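Local coordinates for amino acid ABC superfamily ATP binding cassette transporter, binding protein (Streptococcus pneumoniae, PDB 4H5G) that binds L-arginine in the cleft between its two lobes and probably hands it to the membrane permease of an amino acid ABC importer, at residues 14-19 / 77-82; 23-28 / 39-44; 46-51 / 213-218; 61-66 / 130-135; 92-97 / 201-206. One frame throughout, in Å; residues are numbered along the deposited sequence.

Contact 1: residues 14-19 / 77-82. With ARG (arginine), chain L.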
# COMPACT_ATOMS: atom_id res chain seq x y z
N LEU A 14 -4.24 15.01 -12.97
CA LEU A 14 -3.12 14.39 -12.26
C LEU A 14 -3.32 12.88 -12.32
O LEU A 14 -4.31 12.37 -11.79
CB LEU A 14 -3.13 14.85 -10.80
CG LEU A 14 -2.07 14.21 -9.89
CD1 LEU A 14 -0.67 14.76 -10.20
CD2 LEU A 14 -2.44 14.45 -8.42
N VAL A 15 -2.42 12.16 -12.97
CA VAL A 15 -2.62 10.72 -13.15
C VAL A 15 -1.83 9.99 -12.07
O VAL A 15 -0.64 10.20 -11.94
CB VAL A 15 -2.16 10.26 -14.55
CG1 VAL A 15 -2.36 8.76 -14.71
CG2 VAL A 15 -2.92 11.04 -15.64
N VAL A 16 -2.51 9.16 -11.29
CA VAL A 16 -1.88 8.49 -10.16
C VAL A 16 -2.01 6.99 -10.34
O VAL A 16 -3.12 6.47 -10.42
CB VAL A 16 -2.57 8.91 -8.84
CG1 VAL A 16 -2.02 8.11 -7.66
CG2 VAL A 16 -2.44 10.41 -8.59
N ALA A 17 -0.87 6.29 -10.39
CA ALA A 17 -0.85 4.83 -10.51
C ALA A 17 -1.05 4.21 -9.13
O ALA A 17 -0.41 4.62 -8.16
CB ALA A 17 0.46 4.37 -11.12
N THR A 18 -1.92 3.21 -9.04
CA THR A 18 -2.16 2.55 -7.76
C THR A 18 -2.59 1.10 -7.98
O THR A 18 -2.87 0.69 -9.10
CB THR A 18 -3.22 3.28 -6.90
OG1 THR A 18 -3.09 2.87 -5.54
CG2 THR A 18 -4.65 2.95 -7.36
N SER A 19 -2.67 0.34 -6.89
CA SER A 19 -3.09 -1.05 -6.93
C SER A 19 -4.19 -1.24 -5.89
O SER A 19 -3.91 -1.39 -4.70
CB SER A 19 -1.91 -1.98 -6.63
OG SER A 19 -2.30 -3.33 -6.42
N LEU A 77 2.39 10.32 -10.72
CA LEU A 77 2.74 9.93 -9.36
C LEU A 77 2.36 8.47 -9.19
O LEU A 77 1.49 7.96 -9.88
CB LEU A 77 1.92 10.74 -8.35
CG LEU A 77 2.08 12.26 -8.28
CD1 LEU A 77 1.08 12.82 -7.26
CD2 LEU A 77 3.51 12.63 -7.90
N ALA A 78 3.00 7.80 -8.23
CA ALA A 78 2.51 6.48 -7.80
C ALA A 78 2.18 6.59 -6.32
O ALA A 78 3.00 7.07 -5.52
CB ALA A 78 3.55 5.42 -8.06
N VAL A 79 0.98 6.17 -5.95
CA VAL A 79 0.54 6.21 -4.55
C VAL A 79 -0.15 4.89 -4.29
O VAL A 79 -1.24 4.63 -4.81
CB VAL A 79 -0.45 7.37 -4.29
CG1 VAL A 79 -0.78 7.45 -2.80
CG2 VAL A 79 0.14 8.72 -4.76
N ALA A 80 0.49 4.03 -3.50
CA ALA A 80 -0.03 2.67 -3.32
C ALA A 80 0.54 2.04 -2.06
O ALA A 80 0.98 0.89 -2.09
CB ALA A 80 0.31 1.81 -4.54
N GLY A 81 0.53 2.80 -0.96
CA GLY A 81 1.11 2.31 0.28
C GLY A 81 2.56 1.92 0.06
O GLY A 81 3.04 0.88 0.54
N ILE A 82 3.27 2.76 -0.67
CA ILE A 82 4.61 2.41 -1.14
C ILE A 82 5.68 2.77 -0.13
O ILE A 82 5.87 3.94 0.19
CB ILE A 82 4.93 3.16 -2.45
CG1 ILE A 82 3.91 2.79 -3.53
CG2 ILE A 82 6.37 2.86 -2.90
CD1 ILE A 82 4.04 3.64 -4.81
N ARG L . 4.37 -1.32 1.55
CA ARG L . 4.75 -2.45 0.69
C ARG L . 5.71 -2.01 -0.40
O ARG L . 5.84 -0.82 -0.71
CB ARG L . 3.51 -3.10 0.05
CG ARG L . 2.56 -2.12 -0.64
CD ARG L . 1.47 -2.87 -1.43
NE ARG L . 0.46 -1.94 -1.96
CZ ARG L . -0.62 -2.31 -2.64
NH1 ARG L . -1.49 -1.39 -3.06
NH2 ARG L . -0.84 -3.59 -2.89
OXT ARG L . 6.39 -2.85 -0.99
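Val16 pairs with Leu77, and Ala17 with Ala78, as neighbours on parallel strands, their CA atoms 4.9 Å and 4.6 Å apart. This is the middle of the parallel sheet in one lobe of the type II periplasmic binding protein fold, with strand 13-18 between strands 55-60 and 77-78. The backbone bonds alternate: Leu77 N gives to Val15 O, Ala17 N to Leu77 O at 2.9 Å, and Val79 N to Ala17 O. Beyond that point a side chain takes over from the backbone. Thr18 holds OG1 anti to its backbone N (chi1 -161°) and donates it to Val79 O at 2.7 Å, within the carbonyl plane; a beta-branched residue with a hydroxyl thus keeps the extended shape and still ties the two chains together.

On the face turned to helix 40-52 the large residues gather. Leu14 and Leu77 cross at a slant, with Leu14 CD1 and Leu77 CD1 3.9 Å apart, and Val16 CG1 presses on Val79 CG2 at 3.7 Å. The opposite face carries Ala17 and Ala78, whose single methyls let helix 66-71 lie close against the sheet.

Past the paired residues the ends of the two segments line part of the arginine pocket. Gly81 turns the chain with a positive phi (57°), easily adopted without a CB, and its carbonyl accepts from the ligand's amino N. The guanidinium end is fixed by backbone oxygens alone in these segments: Ser19 O takes ligand NH1, and Ala80 O takes ligand NE at 2.9 Å.

Contact 2: residues 23-28 / 39-44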
# COMPACT_ATOMS: atom_id res chain seq x y z
N ALA A 23 -7.05 -2.40 1.16
CA ALA A 23 -7.81 -1.62 2.14
C ALA A 23 -7.04 -1.59 3.47
O ALA A 23 -6.60 -2.63 3.95
CB ALA A 23 -9.18 -2.23 2.36
N PRO A 24 -6.94 -0.42 4.12
CA PRO A 24 -7.65 0.84 3.88
C PRO A 24 -6.93 1.86 2.99
O PRO A 24 -7.44 2.98 2.86
CB PRO A 24 -7.78 1.42 5.29
CG PRO A 24 -6.49 1.00 5.92
CD PRO A 24 -6.22 -0.39 5.41
N PHE A 25 -5.80 1.50 2.41
CA PHE A 25 -5.03 2.44 1.59
C PHE A 25 -5.72 2.71 0.25
O PHE A 25 -5.96 3.86 -0.12
CB PHE A 25 -3.61 1.92 1.34
CG PHE A 25 -2.75 1.89 2.57
CD1 PHE A 25 -2.15 3.06 3.03
CD2 PHE A 25 -2.51 0.71 3.25
CE1 PHE A 25 -1.35 3.04 4.16
CE2 PHE A 25 -1.71 0.70 4.37
CZ PHE A 25 -1.13 1.86 4.82
N GLU A 26 -6.01 1.64 -0.48
CA GLU A 26 -6.80 1.73 -1.71
C GLU A 26 -7.50 0.41 -1.97
O GLU A 26 -6.92 -0.67 -1.79
CB GLU A 26 -5.93 2.11 -2.92
CG GLU A 26 -4.68 1.27 -3.10
CD GLU A 26 -3.49 1.88 -2.38
OE1 GLU A 26 -3.44 3.13 -2.29
OE2 GLU A 26 -2.61 1.13 -1.90
N PHE A 27 -8.75 0.49 -2.42
CA PHE A 27 -9.55 -0.69 -2.67
C PHE A 27 -10.80 -0.33 -3.46
O PHE A 27 -11.03 0.84 -3.73
CB PHE A 27 -9.94 -1.41 -1.36
CG PHE A 27 -10.70 -0.56 -0.36
CD1 PHE A 27 -10.06 0.42 0.37
CD2 PHE A 27 -12.05 -0.78 -0.13
CE1 PHE A 27 -10.75 1.18 1.31
CE2 PHE A 27 -12.76 -0.02 0.81
CZ PHE A 27 -12.10 0.96 1.53
N GLN A 28 -11.57 -1.34 -3.82
CA GLN A 28 -12.79 -1.11 -4.59
C GLN A 28 -13.99 -1.14 -3.68
O GLN A 28 -14.12 -2.03 -2.84
CB GLN A 28 -12.95 -2.20 -5.65
CG GLN A 28 -11.72 -2.38 -6.49
CD GLN A 28 -11.91 -1.90 -7.90
OE1 GLN A 28 -12.34 -0.76 -8.13
NE2 GLN A 28 -11.62 -2.76 -8.87
N GLY A 39 -10.25 4.94 -0.62
CA GLY A 39 -9.24 4.64 0.38
C GLY A 39 -8.46 5.87 0.78
O GLY A 39 -8.59 6.93 0.16
N ALA A 40 -7.63 5.74 1.81
CA ALA A 40 -6.93 6.91 2.34
C ALA A 40 -5.95 7.48 1.31
O ALA A 40 -5.78 8.70 1.22
CB ALA A 40 -6.22 6.58 3.66
N ASP A 41 -5.31 6.61 0.53
CA ASP A 41 -4.38 7.07 -0.51
C ASP A 41 -5.11 7.85 -1.60
O ASP A 41 -4.55 8.78 -2.20
CB ASP A 41 -3.66 5.89 -1.17
CG ASP A 41 -2.38 5.47 -0.44
OD1 ASP A 41 -1.95 6.16 0.50
OD2 ASP A 41 -1.79 4.44 -0.84
N ILE A 42 -6.35 7.45 -1.86
CA ILE A 42 -7.16 8.12 -2.88
C ILE A 42 -7.60 9.49 -2.37
O ILE A 42 -7.57 10.47 -3.12
CB ILE A 42 -8.39 7.27 -3.27
CG1 ILE A 42 -7.97 5.84 -3.64
CG2 ILE A 42 -9.17 7.94 -4.42
CD1 ILE A 42 -6.82 5.75 -4.64
N ASP A 43 -7.98 9.57 -1.10
CA ASP A 43 -8.35 10.86 -0.52
C ASP A 43 -7.15 11.80 -0.55
O ASP A 43 -7.29 13.00 -0.81
CB ASP A 43 -8.84 10.70 0.93
CG ASP A 43 -10.17 9.96 1.03
OD1 ASP A 43 -10.90 9.87 0.03
OD2 ASP A 43 -10.49 9.48 2.14
N MET A 44 -5.97 11.26 -0.27
CA MET A 44 -4.76 12.08 -0.31
C MET A 44 -4.46 12.51 -1.74
O MET A 44 -4.12 13.66 -2.00
CB MET A 44 -3.56 11.32 0.26
CG MET A 44 -2.25 12.10 0.18
SD MET A 44 -0.88 11.20 0.90
CE MET A 44 -0.88 9.74 -0.15
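Phe25 O collects two contacts from the start of helix 40-52: Asp41 N donates to it at 2.9 Å, arriving in the carbonyl plane on a lone pair. The second is a C-H...O contact, Gly39 CA to Phe25 O at 3.4 Å. One residue earlier, Pro24 O receives Ala40 N in a nearly straight bond of 3.0 Å (171° at the hydrogen). The carbonyls of Pro24 and Phe25 therefore satisfy first-turn amides, which have no acceptor inside the helix. Gly39 is the N-cap residue, and because it lacks a CB its CA can lie 4.3 Å from Glu26 CA, against Phe25 O.

Phe25 and Glu26, both facing Tyr22, form a classic beta bulge. Glu26 is also a residue of the arginine pocket. Its CG lies between backbone N and carbonyl carbon (chi1 50°), and a bend at chi2 carries the carboxylate over to Asp41. Glu26 OE1 lies 2.6 Å from Asp41 OD2, close enough that one acid probably keeps a proton. Glu26 OE2 accepts from NH1 of the bound arginine, while Asp41 is held by Tyr228 OH at OD1 and by Gly81 N at OD2. Beside this pair, Asp41 OD1 approaches the Phe25 ring at its edge, 4.0 Å from Phe25 CD1.

Contact 3: residues 46-51 / 213-218. With EDO (1,2-ethanediol), chain K.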
# COMPACT_ATOMS: atom_id res chain seq x y z
N GLN A 46 -6.55 12.91 -4.08
CA GLN A 46 -7.53 13.93 -4.40
C GLN A 46 -7.13 15.28 -3.84
O GLN A 46 -7.31 16.31 -4.50
CB GLN A 46 -8.92 13.54 -3.87
CG GLN A 46 -10.03 14.49 -4.28
CD GLN A 46 -10.35 14.41 -5.77
OE1 GLN A 46 -10.67 13.33 -6.30
NE2 GLN A 46 -10.28 15.55 -6.45
N ALA A 47 -6.58 15.30 -2.63
CA ALA A 47 -6.13 16.56 -2.02
C ALA A 47 -5.00 17.19 -2.85
O ALA A 47 -4.92 18.42 -2.97
CB ALA A 47 -5.68 16.35 -0.57
N ILE A 48 -4.14 16.35 -3.39
CA ILE A 48 -3.01 16.84 -4.19
C ILE A 48 -3.53 17.43 -5.50
O ILE A 48 -3.12 18.52 -5.93
CB ILE A 48 -1.97 15.73 -4.46
CG1 ILE A 48 -1.34 15.25 -3.14
CG2 ILE A 48 -0.87 16.24 -5.41
CD1 ILE A 48 -0.59 13.92 -3.28
N ALA A 49 -4.45 16.70 -6.13
CA ALA A 49 -5.09 17.16 -7.38
C ALA A 49 -5.81 18.47 -7.14
O ALA A 49 -5.70 19.40 -7.95
CB ALA A 49 -6.06 16.09 -7.92
N ASP A 50 -6.53 18.57 -6.02
CA ASP A 50 -7.23 19.81 -5.66
C ASP A 50 -6.28 20.99 -5.48
O ASP A 50 -6.58 22.11 -5.88
CB ASP A 50 -8.07 19.62 -4.37
CG ASP A 50 -9.27 18.71 -4.56
OD1 ASP A 50 -9.64 18.43 -5.71
OD2 ASP A 50 -9.86 18.29 -3.54
N GLU A 51 -5.15 20.73 -4.85
CA GLU A 51 -4.16 21.79 -4.63
C GLU A 51 -3.64 22.31 -5.97
O GLU A 51 -3.44 23.51 -6.13
CB GLU A 51 -2.99 21.26 -3.78
CG GLU A 51 -2.03 22.34 -3.29
CD GLU A 51 -2.61 23.17 -2.16
OE1 GLU A 51 -3.34 22.62 -1.31
OE2 GLU A 51 -2.34 24.38 -2.11
N GLU A 213 7.50 19.47 -4.24
CA GLU A 213 7.21 20.55 -3.27
C GLU A 213 5.72 20.66 -3.00
O GLU A 213 5.30 20.87 -1.85
CB GLU A 213 7.75 21.91 -3.76
CG GLU A 213 9.27 22.02 -3.74
CD GLU A 213 9.76 23.44 -3.91
OE1 GLU A 213 8.92 24.37 -3.93
OE2 GLU A 213 11.00 23.61 -4.01
N VAL A 214 4.92 20.54 -4.05
CA VAL A 214 3.47 20.63 -3.90
C VAL A 214 2.95 19.42 -3.14
O VAL A 214 2.14 19.54 -2.22
CB VAL A 214 2.75 20.72 -5.26
CG1 VAL A 214 1.23 20.80 -5.06
CG2 VAL A 214 3.25 21.93 -6.04
N VAL A 215 3.43 18.24 -3.52
CA VAL A 215 3.04 17.02 -2.81
C VAL A 215 3.43 17.08 -1.32
O VAL A 215 2.63 16.71 -0.46
CB VAL A 215 3.64 15.76 -3.47
CG1 VAL A 215 3.31 14.51 -2.63
CG2 VAL A 215 3.08 15.59 -4.89
N ASP A 216 4.64 17.54 -1.03
CA ASP A 216 5.10 17.65 0.36
C ASP A 216 4.27 18.64 1.15
O ASP A 216 3.99 18.44 2.34
CB ASP A 216 6.59 18.05 0.40
CG ASP A 216 7.53 16.91 0.01
OD1 ASP A 216 7.08 15.75 -0.08
OD2 ASP A 216 8.73 17.18 -0.20
N LYS A 217 3.87 19.73 0.50
CA LYS A 217 3.08 20.75 1.18
C LYS A 217 1.73 20.17 1.60
O LYS A 217 1.27 20.36 2.74
CB LYS A 217 2.88 21.96 0.27
CG LYS A 217 1.90 22.98 0.80
CD LYS A 217 1.61 24.04 -0.26
CE LYS A 217 0.52 24.98 0.21
NZ LYS A 217 1.01 25.80 1.35
N VAL A 218 1.11 19.44 0.68
CA VAL A 218 -0.19 18.83 0.98
C VAL A 218 -0.06 17.79 2.09
O VAL A 218 -0.86 17.77 3.04
CB VAL A 218 -0.80 18.20 -0.28
CG1 VAL A 218 -2.08 17.42 0.06
CG2 VAL A 218 -1.12 19.31 -1.29
C1 EDO K . -2.83 27.51 0.26
O1 EDO K . -2.42 26.89 -0.97
C2 EDO K . -2.06 26.95 1.45
O2 EDO K . -1.03 27.85 1.85
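Val218 of helix 209-225 packs against Ala47, Ile48 and Glu51 of helix 40-52. The two short helical segments come within 9.6 Å of each other axis to axis, their N-to-C directions 121° apart.

The apolar contacts carry the packing. The branches of Val218 divide the work: CG1 touches Ala47 CB at 3.8 Å and also rests on Ile48 CG1, while CG2 lies 3.7 Å from Glu51 CB. The CB of Ala47 points toward the other helix, and its one methyl suffices to meet Val218. Ile48 spreads over Val215, its CD1 on Val215 CG1 at 4.0 Å and its CG2 on Val215 CG2, so branched side chains mesh on both helices.

Aliphatic and polar parts combine in Glu51. With CG anti to its backbone N (chi1 -170°), its methylenes run past Val218 in the opposite direction, and CG meets Val214 CG1 at 4.0 Å. The bend at chi2 then brings the carboxylate out to the solvent side. Glu51 OE2 stays 5.0 Å from Lys217 NZ, with no direct salt bridge; an ethanediol, probably from the crystallisation liquor, spans them, giving its O1 to Glu51 OE2 and accepting weakly from Lys217 NZ at O2.

Toward the core, Ile48 and Ala49 settle on Leu14 of strand 13-18, Gln46 and Ala49 touch Leu56 of strand 55-60, and Val215 leans on Ser95 and Val202 beside strands 92-94 and 203-205.

Contact 4: residues 61-66 / 130-135. With ARG (arginine), chain L; SO4 (sulfate ion), chain C.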
# COMPACT_ATOMS: atom_id res chain seq x y z
N MET A 61 -3.74 -0.95 -11.45
CA MET A 61 -2.98 -2.07 -12.00
C MET A 61 -2.50 -2.94 -10.84
O MET A 61 -2.81 -2.66 -9.69
CB MET A 61 -1.78 -1.53 -12.76
CG MET A 61 -0.81 -0.81 -11.83
SD MET A 61 0.32 0.20 -12.81
CE MET A 61 -0.79 1.51 -13.33
N SER A 62 -1.75 -3.99 -11.12
CA SER A 62 -1.22 -4.78 -10.01
C SER A 62 -0.03 -4.06 -9.41
O SER A 62 0.65 -3.28 -10.09
CB SER A 62 -0.81 -6.18 -10.49
OG SER A 62 -1.94 -6.90 -10.95
N PHE A 63 0.25 -4.33 -8.14
CA PHE A 63 1.28 -3.57 -7.46
C PHE A 63 2.63 -3.64 -8.15
O PHE A 63 3.32 -2.62 -8.26
CB PHE A 63 1.44 -3.96 -5.99
CG PHE A 63 2.45 -3.11 -5.27
CD1 PHE A 63 2.10 -1.86 -4.79
CD2 PHE A 63 3.77 -3.52 -5.15
CE1 PHE A 63 3.03 -1.06 -4.15
CE2 PHE A 63 4.72 -2.71 -4.54
CZ PHE A 63 4.35 -1.48 -4.03
N ASP A 64 3.01 -4.83 -8.61
CA ASP A 64 4.35 -5.03 -9.17
C ASP A 64 4.61 -4.27 -10.48
O ASP A 64 5.74 -4.26 -10.97
CB ASP A 64 4.71 -6.52 -9.33
CG ASP A 64 3.77 -7.28 -10.23
OD1 ASP A 64 2.86 -6.68 -10.82
OD2 ASP A 64 3.97 -8.51 -10.37
N ASN A 65 3.59 -3.59 -11.00
CA ASN A 65 3.79 -2.73 -12.17
C ASN A 65 3.57 -1.24 -11.89
O ASN A 65 3.70 -0.42 -12.79
CB ASN A 65 2.91 -3.18 -13.35
CG ASN A 65 3.69 -3.27 -14.65
OD1 ASN A 65 4.90 -3.03 -14.68
ND2 ASN A 65 3.01 -3.64 -15.72
N VAL A 66 3.26 -0.90 -10.64
CA VAL A 66 2.97 0.49 -10.28
C VAL A 66 4.19 1.39 -10.48
O VAL A 66 4.12 2.42 -11.16
CB VAL A 66 2.41 0.59 -8.84
CG1 VAL A 66 2.49 2.03 -8.33
CG2 VAL A 66 0.97 0.08 -8.76
N LYS A 130 4.05 -10.03 -4.77
CA LYS A 130 5.20 -9.85 -5.67
C LYS A 130 5.62 -8.41 -5.73
O LYS A 130 4.77 -7.52 -5.87
CB LYS A 130 4.83 -10.27 -7.11
CG LYS A 130 4.68 -11.77 -7.29
CD LYS A 130 4.38 -12.14 -8.75
CE LYS A 130 4.32 -13.66 -8.91
NZ LYS A 130 4.03 -14.10 -10.30
N GLY A 131 6.93 -8.19 -5.65
CA GLY A 131 7.51 -6.87 -5.81
C GLY A 131 7.42 -5.99 -4.57
O GLY A 131 7.55 -4.78 -4.69
N THR A 132 7.22 -6.59 -3.39
CA THR A 132 6.99 -5.79 -2.18
C THR A 132 8.01 -5.98 -1.07
O THR A 132 8.75 -6.97 -1.04
CB THR A 132 5.58 -6.03 -1.55
OG1 THR A 132 5.53 -7.34 -0.97
CG2 THR A 132 4.45 -5.86 -2.58
N VAL A 133 8.02 -5.03 -0.14
CA VAL A 133 8.82 -5.13 1.08
C VAL A 133 8.46 -6.34 1.95
O VAL A 133 9.35 -7.08 2.36
CB VAL A 133 8.84 -3.79 1.88
CG1 VAL A 133 9.53 -3.95 3.24
CG2 VAL A 133 9.52 -2.70 1.04
N PRO A 134 7.16 -6.57 2.23
CA PRO A 134 6.83 -7.79 3.01
C PRO A 134 7.32 -9.08 2.34
O PRO A 134 7.67 -10.03 3.04
CB PRO A 134 5.30 -7.75 3.08
CG PRO A 134 4.97 -6.30 2.99
CD PRO A 134 5.97 -5.72 2.03
N GLU A 135 7.34 -9.11 1.01
CA GLU A 135 7.89 -10.26 0.29
C GLU A 135 9.39 -10.39 0.52
O GLU A 135 9.89 -11.48 0.86
CB GLU A 135 7.60 -10.15 -1.21
CG GLU A 135 8.16 -11.32 -2.02
CD GLU A 135 8.14 -11.05 -3.53
OE1 GLU A 135 7.88 -12.00 -4.31
OE2 GLU A 135 8.39 -9.90 -3.93
N ARG L . 4.37 -1.32 1.55
CA ARG L . 4.75 -2.45 0.69
C ARG L . 5.71 -2.01 -0.40
O ARG L . 5.84 -0.82 -0.71
CB ARG L . 3.51 -3.10 0.05
CG ARG L . 2.56 -2.12 -0.64
CD ARG L . 1.47 -2.87 -1.43
NE ARG L . 0.46 -1.94 -1.96
CZ ARG L . -0.62 -2.31 -2.64
NH1 ARG L . -1.49 -1.39 -3.06
NH2 ARG L . -0.84 -3.59 -2.89
OXT ARG L . 6.39 -2.85 -0.99
S SO4 C . 0.07 -14.93 -9.97
O1 SO4 C . -0.06 -14.36 -8.64
O2 SO4 C . 1.17 -15.90 -9.98
O3 SO4 C . -1.18 -15.60 -10.32
O4 SO4 C . 0.37 -13.88 -10.95
O HOH W 1 2.22 -7.33 -7.26
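Phe63 lies between Thr132 with Gly131 and the bound arginine, and each part of its side chain has its own partner. CB approaches ligand NH2, and with CG anti to the backbone N (chi1 -176°) the ring swings into the cleft. CD1 and CE1 are the ring atoms nearest the ligand's NE, Phe63 CD1 lying 3.3 Å from it, while ligand CD sits 3.5 Å above one ring face, toward its rim. Phe63 CD2 meets Thr132 CG2 at 3.5 Å, and CE2 points in plane at Gly131 O. At the tip, Phe63 CZ comes to 3.7 Å from atom O of the ligand's carboxylate. A flat aromatic suits this place, giving its face to the ligand's CD methylene and its C-H edge to a carbonyl.

Asp64 stays nearer the surface, its CB against Lys130 O and its carboxylate alongside the first part of the Lys130 chain. A water joins the backbones, donating to Lys130 O and accepting from Asp64 N.

Thr132 is the N-cap of helix 133-141: its OG1 accepts from Glu135 N at 3.2 Å, and it is also bonded to Gln129 O. Glu135 OE2 in turn receives Gly131 N, fixing the turn before the helix. The first helical amide, Val133 N, donates to ligand OXT at 2.9 Å (165° at the hydrogen). A ligand carboxylate held at a helix N-terminus, with an aromatic of the facing lobe laid against the ligand's side chain, belongs to the interlobe substrate cleft of amino-acid-binding proteins of this fold.

Contact 5: residues 92-97 / 201-206. With ACT (acetate ion), chain G.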
# COMPACT_ATOMS: atom_id res chain seq x y z
N PHE A 92 13.67 6.40 -7.99
CA PHE A 92 12.61 7.40 -7.86
C PHE A 92 12.93 8.42 -6.78
O PHE A 92 13.76 8.18 -5.91
CB PHE A 92 11.30 6.70 -7.47
CG PHE A 92 10.89 5.65 -8.45
CD1 PHE A 92 10.23 6.00 -9.61
CD2 PHE A 92 11.20 4.33 -8.22
CE1 PHE A 92 9.86 5.04 -10.53
CE2 PHE A 92 10.84 3.36 -9.15
CZ PHE A 92 10.17 3.73 -10.30
N ASP A 93 12.27 9.57 -6.85
CA ASP A 93 12.25 10.47 -5.70
C ASP A 93 11.00 10.19 -4.92
O ASP A 93 10.03 9.66 -5.47
CB ASP A 93 12.29 11.92 -6.14
CG ASP A 93 13.69 12.39 -6.48
OD1 ASP A 93 14.68 11.71 -6.12
OD2 ASP A 93 13.80 13.46 -7.10
N PHE A 94 11.01 10.52 -3.64
CA PHE A 94 9.81 10.31 -2.84
C PHE A 94 9.45 11.58 -2.12
O PHE A 94 10.32 12.40 -1.78
CB PHE A 94 10.03 9.20 -1.80
CG PHE A 94 9.96 7.80 -2.37
CD1 PHE A 94 11.10 7.18 -2.84
CD2 PHE A 94 8.75 7.12 -2.44
CE1 PHE A 94 11.04 5.89 -3.36
CE2 PHE A 94 8.68 5.84 -2.96
CZ PHE A 94 9.83 5.22 -3.42
N SER A 95 8.16 11.72 -1.86
CA SER A 95 7.64 12.78 -1.02
C SER A 95 8.12 12.49 0.39
O SER A 95 8.64 11.40 0.67
CB SER A 95 6.11 12.76 -1.03
OG SER A 95 5.63 11.66 -0.29
N ILE A 96 7.95 13.46 1.29
CA ILE A 96 8.07 13.17 2.72
C ILE A 96 7.08 12.05 3.06
O ILE A 96 6.08 11.85 2.37
CB ILE A 96 7.79 14.43 3.56
CG1 ILE A 96 6.36 14.93 3.35
CG2 ILE A 96 8.85 15.52 3.26
CD1 ILE A 96 5.99 16.17 4.19
N PRO A 97 7.35 11.29 4.13
CA PRO A 97 6.41 10.21 4.47
C PRO A 97 5.02 10.78 4.77
O PRO A 97 4.94 11.85 5.37
CB PRO A 97 6.97 9.65 5.78
CG PRO A 97 8.38 10.06 5.82
CD PRO A 97 8.52 11.31 5.02
N ALA A 201 5.33 6.65 1.24
CA ALA A 201 5.48 7.96 0.62
C ALA A 201 4.98 7.92 -0.82
O ALA A 201 4.76 6.85 -1.37
CB ALA A 201 6.93 8.41 0.67
N VAL A 202 4.78 9.09 -1.40
CA VAL A 202 4.34 9.19 -2.80
C VAL A 202 5.60 9.13 -3.65
O VAL A 202 6.56 9.84 -3.37
CB VAL A 202 3.65 10.55 -3.02
CG1 VAL A 202 3.35 10.77 -4.51
CG2 VAL A 202 2.37 10.67 -2.17
N ALA A 203 5.60 8.28 -4.68
CA ALA A 203 6.75 8.18 -5.59
C ALA A 203 6.59 9.12 -6.79
O ALA A 203 5.49 9.29 -7.32
CB ALA A 203 6.93 6.73 -6.07
N LEU A 204 7.71 9.73 -7.20
CA LEU A 204 7.77 10.57 -8.41
C LEU A 204 8.97 10.17 -9.23
O LEU A 204 9.92 9.61 -8.71
CB LEU A 204 7.95 12.05 -8.03
CG LEU A 204 7.04 12.66 -6.98
CD1 LEU A 204 7.64 12.51 -5.56
CD2 LEU A 204 6.75 14.13 -7.31
N ARG A 205 8.97 10.51 -10.52
CA ARG A 205 10.20 10.34 -11.29
C ARG A 205 11.25 11.32 -10.78
O ARG A 205 10.92 12.37 -10.21
CB ARG A 205 9.95 10.53 -12.80
CG ARG A 205 9.15 9.39 -13.44
CD ARG A 205 9.02 9.57 -14.96
NE ARG A 205 8.31 10.80 -15.29
CZ ARG A 205 6.98 10.92 -15.30
NH1 ARG A 205 6.22 9.87 -15.03
NH2 ARG A 205 6.42 12.09 -15.61
N LYS A 206 12.52 10.99 -10.96
CA LYS A 206 13.59 11.88 -10.49
C LYS A 206 13.54 13.24 -11.18
O LYS A 206 12.96 13.36 -12.26
CB LYS A 206 14.96 11.22 -10.64
CG LYS A 206 15.14 10.06 -9.68
CD LYS A 206 16.59 9.88 -9.28
CE LYS A 206 16.73 8.88 -8.15
NZ LYS A 206 16.56 9.50 -6.82
C ACT G . 9.38 13.59 -16.56
O ACT G . 10.22 12.93 -15.90
OXT ACT G . 8.78 14.50 -15.94
CH3 ACT G . 9.12 13.32 -18.02
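Asp93 and Leu204 form an antiparallel hydrogen-bonded pair: Leu204 N gives to Asp93 O at 2.9 Å, and Asp93 N to Leu204 O at 3.0 Å. Next to it, Phe94 and Ala203 make a non-hydrogen-bonded pair, in which the ring's CE2 lies 3.7 Å from Ala203 CB; the small side chains of Ala203 and Ala201 accommodate this ring. Ser95 closes the pairing twice over. Its N donates to Val202 O, and its OG, placed between backbone N and carbonyl carbon (chi1 73°), accepts from Val202 N at 2.9 Å. The same hydroxyl donates to Ile96 O at 2.7 Å, so its proton and acceptor side are both used.

Farther out, Lys206 folds back at chi4, and its NZ meets Asp93 OD1 on the anti side, tilted out of the carboxylate plane, in a salt bridge of 3.0 Å. NZ also donates to Phe92 O, from well above the carbonyl plane, and to Lys89 O. Arg205 turns the other way, giving NH1 to Ala75 O and Leu70 O and NE to an acetate, probably from the crystallisation liquor.

The pair of strands lies between helices 66-71, where Phe92 and Ala203 pack on Leu70, and 209-225, which receives Ser95; Ala203 bonds through its backbone to Ala78 at strand 77-78.

Overall arrangement
All four other contacts touch contact 1, which runs from the sheet of one lobe to the arginine. Contact 2 meets it about 10 Å away between centres, where Asp41 OD2 accepts from Gly81 N at 2.8 Å. Contact 5, also about 10 Å away, joins through Ala203 N to Ala78 O at 3.0 Å. Contact 3 packs Ile48 on Leu14 and Val215 on Leu77, and Asp216 OD1 takes Ile96 N of contact 5 at 2.8 Å. Contact 4 reaches across to the other lobe, its centre about 12 Å from that of contact 1 but about 24 Å from that of contact 3. Contacts 1, 2 and 4 each touch the bound arginine and supply part of its pocket; contacts 3 and 5 lie in the body of the lobe.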